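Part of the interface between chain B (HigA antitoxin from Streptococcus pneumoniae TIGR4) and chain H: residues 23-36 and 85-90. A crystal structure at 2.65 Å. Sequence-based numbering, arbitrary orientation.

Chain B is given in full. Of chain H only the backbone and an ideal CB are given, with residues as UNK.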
ATOM      1  N   ILE B  23       3.331 -15.008   3.363  1.00 53.70           N
ATOM      2  CA  ILE B  23       3.827 -15.188   2.004  1.00 53.79           C
ATOM      3  C   ILE B  23       3.205 -14.146   1.074  1.00 59.41           C
ATOM      4  O   ILE B  23       3.864 -13.619   0.175  1.00 57.27           O
ATOM      5  CB  ILE B  23       3.531 -16.617   1.490  1.00 53.65           C
ATOM      6  CG1 ILE B  23       4.441 -17.626   2.196  1.00 53.42           C
ATOM      7  CG2 ILE B  23       3.726 -16.711  -0.014  1.00 45.98           C
ATOM      8  CD1 ILE B  23       4.193 -19.062   1.804  1.00 44.71           C
ATOM      9  N   LEU B  24       1.935 -13.839   1.315  1.00 60.65           N
ATOM     10  CA  LEU B  24       1.222 -12.827   0.547  1.00 57.74           C
ATOM     11  C   LEU B  24       1.848 -11.445   0.731  1.00 59.39           C
ATOM     12  O   LEU B  24       2.073 -10.718  -0.239  1.00 57.67           O
ATOM     13  CB  LEU B  24      -0.250 -12.796   0.961  1.00 65.10           C
ATOM     14  CG  LEU B  24      -1.220 -11.992   0.097  1.00 63.34           C
ATOM     15  CD1 LEU B  24      -1.629 -12.785  -1.135  1.00 61.33           C
ATOM     16  CD2 LEU B  24      -2.434 -11.593   0.916  1.00 64.64           C
ATOM     17  N   GLU B  25       2.126 -11.088   1.982  1.00 53.12           N
ATOM     18  CA  GLU B  25       2.744  -9.805   2.299  1.00 55.00           C
ATOM     19  C   GLU B  25       4.156  -9.707   1.728  1.00 55.33           C
ATOM     20  O   GLU B  25       4.590  -8.639   1.297  1.00 54.85           O
ATOM     21  CB  GLU B  25       2.784  -9.587   3.813  1.00 56.01           C
ATOM     22  CG  GLU B  25       1.422  -9.568   4.484  1.00 58.93           C
ATOM     23  CD  GLU B  25       1.526  -9.493   5.997  1.00 75.41           C
ATOM     24  OE1 GLU B  25       2.432  -8.795   6.499  1.00 79.35           O
ATOM     25  OE2 GLU B  25       0.705 -10.137   6.686  1.00 73.28           O
ATOM     26  N   SER B  26       4.870 -10.829   1.733  1.00 57.30           N
ATOM     27  CA  SER B  26       6.244 -10.864   1.250  1.00 48.70           C
ATOM     28  C   SER B  26       6.295 -10.628  -0.255  1.00 51.03           C
ATOM     29  O   SER B  26       7.095  -9.822  -0.734  1.00 48.10           O
ATOM     30  CB  SER B  26       6.903 -12.200   1.603  1.00 49.87           C
ATOM     31  OG  SER B  26       8.234 -12.265   1.116  1.00 43.33           O
ATOM     32  N   ASP B  27       5.439 -11.328  -0.994  1.00 49.65           N
ATOM     33  CA  ASP B  27       5.375 -11.179  -2.446  1.00 51.66           C
ATOM     34  C   ASP B  27       5.092  -9.736  -2.855  1.00 52.45           C
ATOM     35  O   ASP B  27       5.668  -9.231  -3.820  1.00 52.48           O
ATOM     36  CB  ASP B  27       4.311 -12.108  -3.037  1.00 47.31           C
ATOM     37  CG  ASP B  27       4.730 -13.569  -3.013  1.00 57.73           C
ATOM     38  OD1 ASP B  27       5.952 -13.842  -3.035  1.00 52.20           O
ATOM     39  OD2 ASP B  27       3.840 -14.447  -2.980  1.00 55.28           O
ATOM     40  N   MET B  28       4.210  -9.077  -2.111  1.00 55.25           N
ATOM     41  CA  MET B  28       3.857  -7.688  -2.381  1.00 49.71           C
ATOM     42  C   MET B  28       5.051  -6.766  -2.165  1.00 53.47           C
ATOM     43  O   MET B  28       5.298  -5.864  -2.965  1.00 60.63           O
ATOM     44  CB  MET B  28       2.678  -7.256  -1.501  1.00 55.94           C
ATOM     45  CG  MET B  28       2.336  -5.770  -1.564  1.00 63.16           C
ATOM     46  SD  MET B  28       2.067  -5.131  -3.232  1.00 72.74           S
ATOM     47  CE  MET B  28       0.858  -6.288  -3.859  1.00 60.40           C
ATOM     48  N   ARG B  29       5.797  -6.996  -1.089  1.00 50.21           N
ATOM     49  CA  ARG B  29       7.001  -6.216  -0.831  1.00 49.59           C
ATOM     50  C   ARG B  29       8.050  -6.488  -1.904  1.00 52.28           C
ATOM     51  O   ARG B  29       8.827  -5.604  -2.264  1.00 54.89           O
ATOM     52  CB  ARG B  29       7.567  -6.526   0.554  1.00 51.68           C
ATOM     53  CG  ARG B  29       6.711  -6.027   1.705  1.00 47.41           C
ATOM     54  CD  ARG B  29       7.469  -6.102   3.017  1.00 45.23           C
ATOM     55  NE  ARG B  29       7.929  -7.458   3.302  1.00 48.61           N
ATOM     56  CZ  ARG B  29       7.234  -8.357   3.993  1.00 51.44           C
ATOM     57  NH1 ARG B  29       6.040  -8.046   4.479  1.00 51.08           N
ATOM     58  NH2 ARG B  29       7.734  -9.567   4.201  1.00 47.83           N
ATOM     59  N   VAL B  30       8.059  -7.716  -2.413  1.00 50.08           N
ATOM     60  CA  VAL B  30       8.987  -8.124  -3.462  1.00 49.21           C
ATOM     61  C   VAL B  30       8.603  -7.496  -4.801  1.00 54.66           C
ATOM     62  O   VAL B  30       9.469  -7.074  -5.572  1.00 54.52           O
ATOM     63  CB  VAL B  30       9.034  -9.668  -3.593  1.00 47.25           C
ATOM     64  CG1 VAL B  30       9.630 -10.096  -4.929  1.00 39.88           C
ATOM     65  CG2 VAL B  30       9.812 -10.276  -2.435  1.00 46.05           C
ATOM     66  N   ALA B  31       7.302  -7.421  -5.064  1.00 56.64           N
ATOM     67  CA  ALA B  31       6.794  -6.815  -6.292  1.00 54.80           C
ATOM     68  C   ALA B  31       7.219  -5.353  -6.409  1.00 55.24           C
ATOM     69  O   ALA B  31       7.636  -4.898  -7.476  1.00 55.88           O
ATOM     70  CB  ALA B  31       5.278  -6.933  -6.352  1.00 50.20           C
ATOM     71  N   ILE B  32       7.112  -4.623  -5.304  1.00 51.62           N
ATOM     72  CA  ILE B  32       7.547  -3.233  -5.257  1.00 52.23           C
ATOM     73  C   ILE B  32       9.056  -3.135  -5.469  1.00 55.21           C
ATOM     74  O   ILE B  32       9.533  -2.298  -6.236  1.00 58.05           O
ATOM     75  CB  ILE B  32       7.164  -2.573  -3.919  1.00 51.94           C
ATOM     76  CG1 ILE B  32       5.647  -2.394  -3.839  1.00 50.69           C
ATOM     77  CG2 ILE B  32       7.861  -1.231  -3.757  1.00 49.45           C
ATOM     78  CD1 ILE B  32       5.118  -2.294  -2.425  1.00 60.23           C
ATOM     79  N   MET B  33       9.802  -4.001  -4.791  1.00 57.32           N
ATOM     80  CA  MET B  33      11.246  -4.069  -4.975  1.00 58.94           C
ATOM     81  C   MET B  33      11.589  -4.400  -6.427  1.00 56.27           C
ATOM     82  O   MET B  33      12.545  -3.861  -6.982  1.00 55.51           O
ATOM     83  CB  MET B  33      11.864  -5.108  -4.031  1.00 56.28           C
ATOM     84  CG  MET B  33      11.846  -4.718  -2.554  1.00 61.74           C
ATOM     85  SD  MET B  33      12.299  -6.096  -1.467  1.00 64.78           S
ATOM     86  CE  MET B  33      12.164  -5.330   0.146  1.00 63.56           C
ATOM     87  N   SER B  34      10.798  -5.278  -7.038  1.00 51.70           N
ATOM     88  CA  SER B  34      11.028  -5.695  -8.418  1.00 54.11           C
ATOM     89  C   SER B  34      10.862  -4.536  -9.400  1.00 60.11           C
ATOM     90  O   SER B  34      11.511  -4.500 -10.446  1.00 57.30           O
ATOM     91  CB  SER B  34      10.083  -6.835  -8.800  1.00 52.09           C
ATOM     92  OG  SER B  34      10.466  -8.048  -8.172  1.00 51.08           O
ATOM     93  N   GLU B  35       9.990  -3.593  -9.057  1.00 59.54           N
ATOM     94  CA  GLU B  35       9.756  -2.433  -9.906  1.00 54.75           C
ATOM     95  C   GLU B  35      10.900  -1.428  -9.797  1.00 58.66           C
ATOM     96  O   GLU B  35      11.277  -0.804 -10.786  1.00 60.99           O
ATOM     97  CB  GLU B  35       8.424  -1.765  -9.554  1.00 52.31           C
ATOM     98  CG  GLU B  35       7.198  -2.552  -9.999  1.00 47.24           C
ATOM     99  CD  GLU B  35       7.105  -2.698 -11.508  1.00 56.30           C
ATOM    100  OE1 GLU B  35       7.625  -1.820 -12.231  1.00 65.32           O
ATOM    101  OE2 GLU B  35       6.512  -3.693 -11.975  1.00 59.08           O
ATOM    102  N   LEU B  36      11.451  -1.277  -8.597  1.00 57.35           N
ATOM    103  CA  LEU B  36      12.611  -0.411  -8.396  1.00 56.46           C
ATOM    104  C   LEU B  36      13.838  -0.983  -9.100  1.00 60.44           C
ATOM    105  O   LEU B  36      14.683  -0.242  -9.597  1.00 67.74           O
ATOM    106  CB  LEU B  36      12.903  -0.232  -6.903  1.00 55.07           C
ATOM    107  CG  LEU B  36      11.857   0.499  -6.061  1.00 55.70           C
ATOM    108  CD1 LEU B  36      12.139   0.324  -4.580  1.00 66.36           C
ATOM    109  CD2 LEU B  36      11.829   1.966  -6.415  1.00 48.55           C
TER
ATOM    110  N   UNK H  85     -10.075  -9.500   0.375  1.00 63.55           N
ATOM    111  CA  UNK H  85      -9.376  -8.757  -0.671  1.00 65.57           C
ATOM    112  C   UNK H  85      -7.886  -8.628  -0.371  1.00 65.43           C
ATOM    113  O   UNK H  85      -7.421  -9.049   0.691  1.00 63.72           O
ATOM    114  CB  UNK H  85      -9.996  -7.368  -0.836  1.00 65.57           C
ATOM    115  N   UNK H  86      -7.152  -8.035  -1.311  1.00 59.05           N
ATOM    116  CA  UNK H  86      -5.722  -7.772  -1.158  1.00 59.83           C
ATOM    117  C   UNK H  86      -5.315  -6.852  -2.325  1.00 60.69           C
ATOM    118  O   UNK H  86      -6.136  -6.568  -3.196  1.00 59.36           O
ATOM    119  CB  UNK H  86      -4.908  -9.067  -1.145  1.00 59.83           C
ATOM    120  N   UNK H  87      -4.072  -6.377  -2.340  1.00 62.88           N
ATOM    121  CA  UNK H  87      -3.584  -5.476  -3.374  1.00 53.98           C
ATOM    122  C   UNK H  87      -2.772  -6.208  -4.434  1.00 58.48           C
ATOM    123  O   UNK H  87      -2.099  -7.195  -4.142  1.00 58.02           O
ATOM    124  CB  UNK H  87      -2.738  -4.367  -2.746  1.00 53.98           C
ATOM    125  N   UNK H  88      -2.859  -5.726  -5.671  1.00 59.64           N
ATOM    126  CA  UNK H  88      -2.046  -6.248  -6.764  1.00 54.73           C
ATOM    127  C   UNK H  88      -1.377  -5.104  -7.516  1.00 57.24           C
ATOM    128  O   UNK H  88      -1.893  -3.986  -7.542  1.00 61.39           O
ATOM    129  CB  UNK H  88      -2.898  -7.088  -7.718  1.00 54.73           C
ATOM    130  N   UNK H  89      -0.230  -5.378  -8.124  1.00 56.76           N
ATOM    131  CA  UNK H  89       0.430  -4.371  -8.945  1.00 57.37           C
ATOM    132  C   UNK H  89      -0.116  -4.421 -10.368  1.00 59.66           C
ATOM    133  O   UNK H  89       0.053  -5.414 -11.075  1.00 66.59           O
ATOM    134  CB  UNK H  89       1.946  -4.579  -8.943  1.00 57.37           C
ATOM    135  N   UNK H  90      -0.760  -3.336 -10.783  1.00 55.52           N
ATOM    136  CA  UNK H  90      -1.403  -3.271 -12.090  1.00 60.09           C
ATOM    137  C   UNK H  90      -0.917  -2.051 -12.865  1.00 58.03           C
ATOM    138  O   UNK H  90      -0.456  -1.079 -12.265  1.00 59.67           O
ATOM    139  CB  UNK H  90      -2.925  -3.233 -11.938  1.00 60.09           C
TER

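The helix of chain B runs beside the strand of chain H, nearly parallel to it at 22°, with the axes 9.2 Å apart at closest approach. Leu B24, Met B28, Ala B31 and Glu B35 offer the surface that the strand meets. No hydrogen bond joins the two stretches.

Position 85 has nothing of chain B within 5.5 Å of its ideal CB. The backbone is extended, and this helix sets no demand on the side chain. Many residues would suit, polar or charged ones included. The deposited residue is Lys H85, which makes no contact with the helix.

Position 86 points its CA-to-CB bond toward chain B. The ideal CB lies 4.1 Å from Leu B24 CD2, so there is little depth for a long side chain directed straight at that methyl. A small or beta-branched residue would suit: Ala, Ser, Thr or Val. The residue is Thr H86. Thr H86 OG1 lies 3.2 Å from Leu B24 CD2, a close contact with a methyl that can accept no hydrogen bond. The hydroxyl instead donates to its own strand, from Thr H86 OG1 to Lys H85 O at 2.6 Å.

Position 87 points sideways. Its ideal CB is 4.2 Å from Met B28 CE, and chain B offers no charge or polar group there. An apolar residue fits best, and Leu, Ile, Val or Met are all plausible. The residue is Leu H87. Leu H87 CB meets Met B28 CE at 4.2 Å. The closest approach is to the backbone: Met B28 CE is 3.1 Å from Leu H87 O.

Position 88 points away. Its ideal CB is 5.4 Å from Met B28 CE and leads off from the helix, so this stretch would tolerate small, large, apolar or polar residues alike. The residue is Ala H88. Its backbone supplies the contact, with Ala H88 CA 4.1 Å from Met B28 CE.

Position 89 points toward the helix. Its ideal CB is 4.8 Å from Ala B31 CB and 5.5 Å from Met B28 CE. The small Ala B31 leaves room for a branched apolar side chain, so Val, Ile or Leu would suit. The Glu B35 carboxylate lies beyond, so a longer basic residue is also conceivable. The residue is Val H89, with the largest covered area of the strand. Val H89 CG2 packs 3.9 Å from Ala B31 CB and 4.4 Å from Met B28 SD. Val H89 CG1 lies 4.4 Å from Glu B35 OE2.

Position 90 is beyond reach of this helix, and many residues would do. It is Val H90.

Chain H, residues 85-90: KTLAVV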
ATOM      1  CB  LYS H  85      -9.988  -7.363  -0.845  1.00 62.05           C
ATOM      2  CG  LYS H  85     -11.231  -7.321  -1.720  1.00 68.13           C
ATOM      3  CD  LYS H  85     -12.494  -7.568  -0.919  1.00 65.75           C
ATOM      4  CE  LYS H  85     -13.726  -7.394  -1.790  1.00 72.11           C
ATOM      5  NZ  LYS H  85     -14.979  -7.381  -0.987  1.00 76.95           N
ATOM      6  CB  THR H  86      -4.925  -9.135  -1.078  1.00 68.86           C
ATOM      7  OG1 THR H  86      -4.850  -9.548   0.293  1.00 74.58           O
ATOM      8  CG2 THR H  86      -3.505  -9.082  -1.637  1.00 65.46           C
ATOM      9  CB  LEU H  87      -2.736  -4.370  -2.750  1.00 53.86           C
ATOM     10  CG  LEU H  87      -3.450  -3.469  -1.746  1.00 50.40           C
ATOM     11  CD1 LEU H  87      -2.457  -2.545  -1.063  1.00 48.82           C
ATOM     12  CD2 LEU H  87      -4.539  -2.672  -2.446  1.00 54.16           C
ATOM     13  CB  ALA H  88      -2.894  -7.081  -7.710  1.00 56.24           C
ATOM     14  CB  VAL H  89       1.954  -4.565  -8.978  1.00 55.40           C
ATOM     15  CG1 VAL H  89       2.585  -3.600  -9.973  1.00 60.51           C
ATOM     16  CG2 VAL H  89       2.540  -4.377  -7.589  1.00 51.57           C
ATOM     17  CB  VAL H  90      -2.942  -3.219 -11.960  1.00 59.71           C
ATOM     18  CG1 VAL H  90      -3.461  -4.466 -11.266  1.00 62.24           C
ATOM     19  CG2 VAL H  90      -3.375  -1.966 -11.212  1.00 59.68           C
TER
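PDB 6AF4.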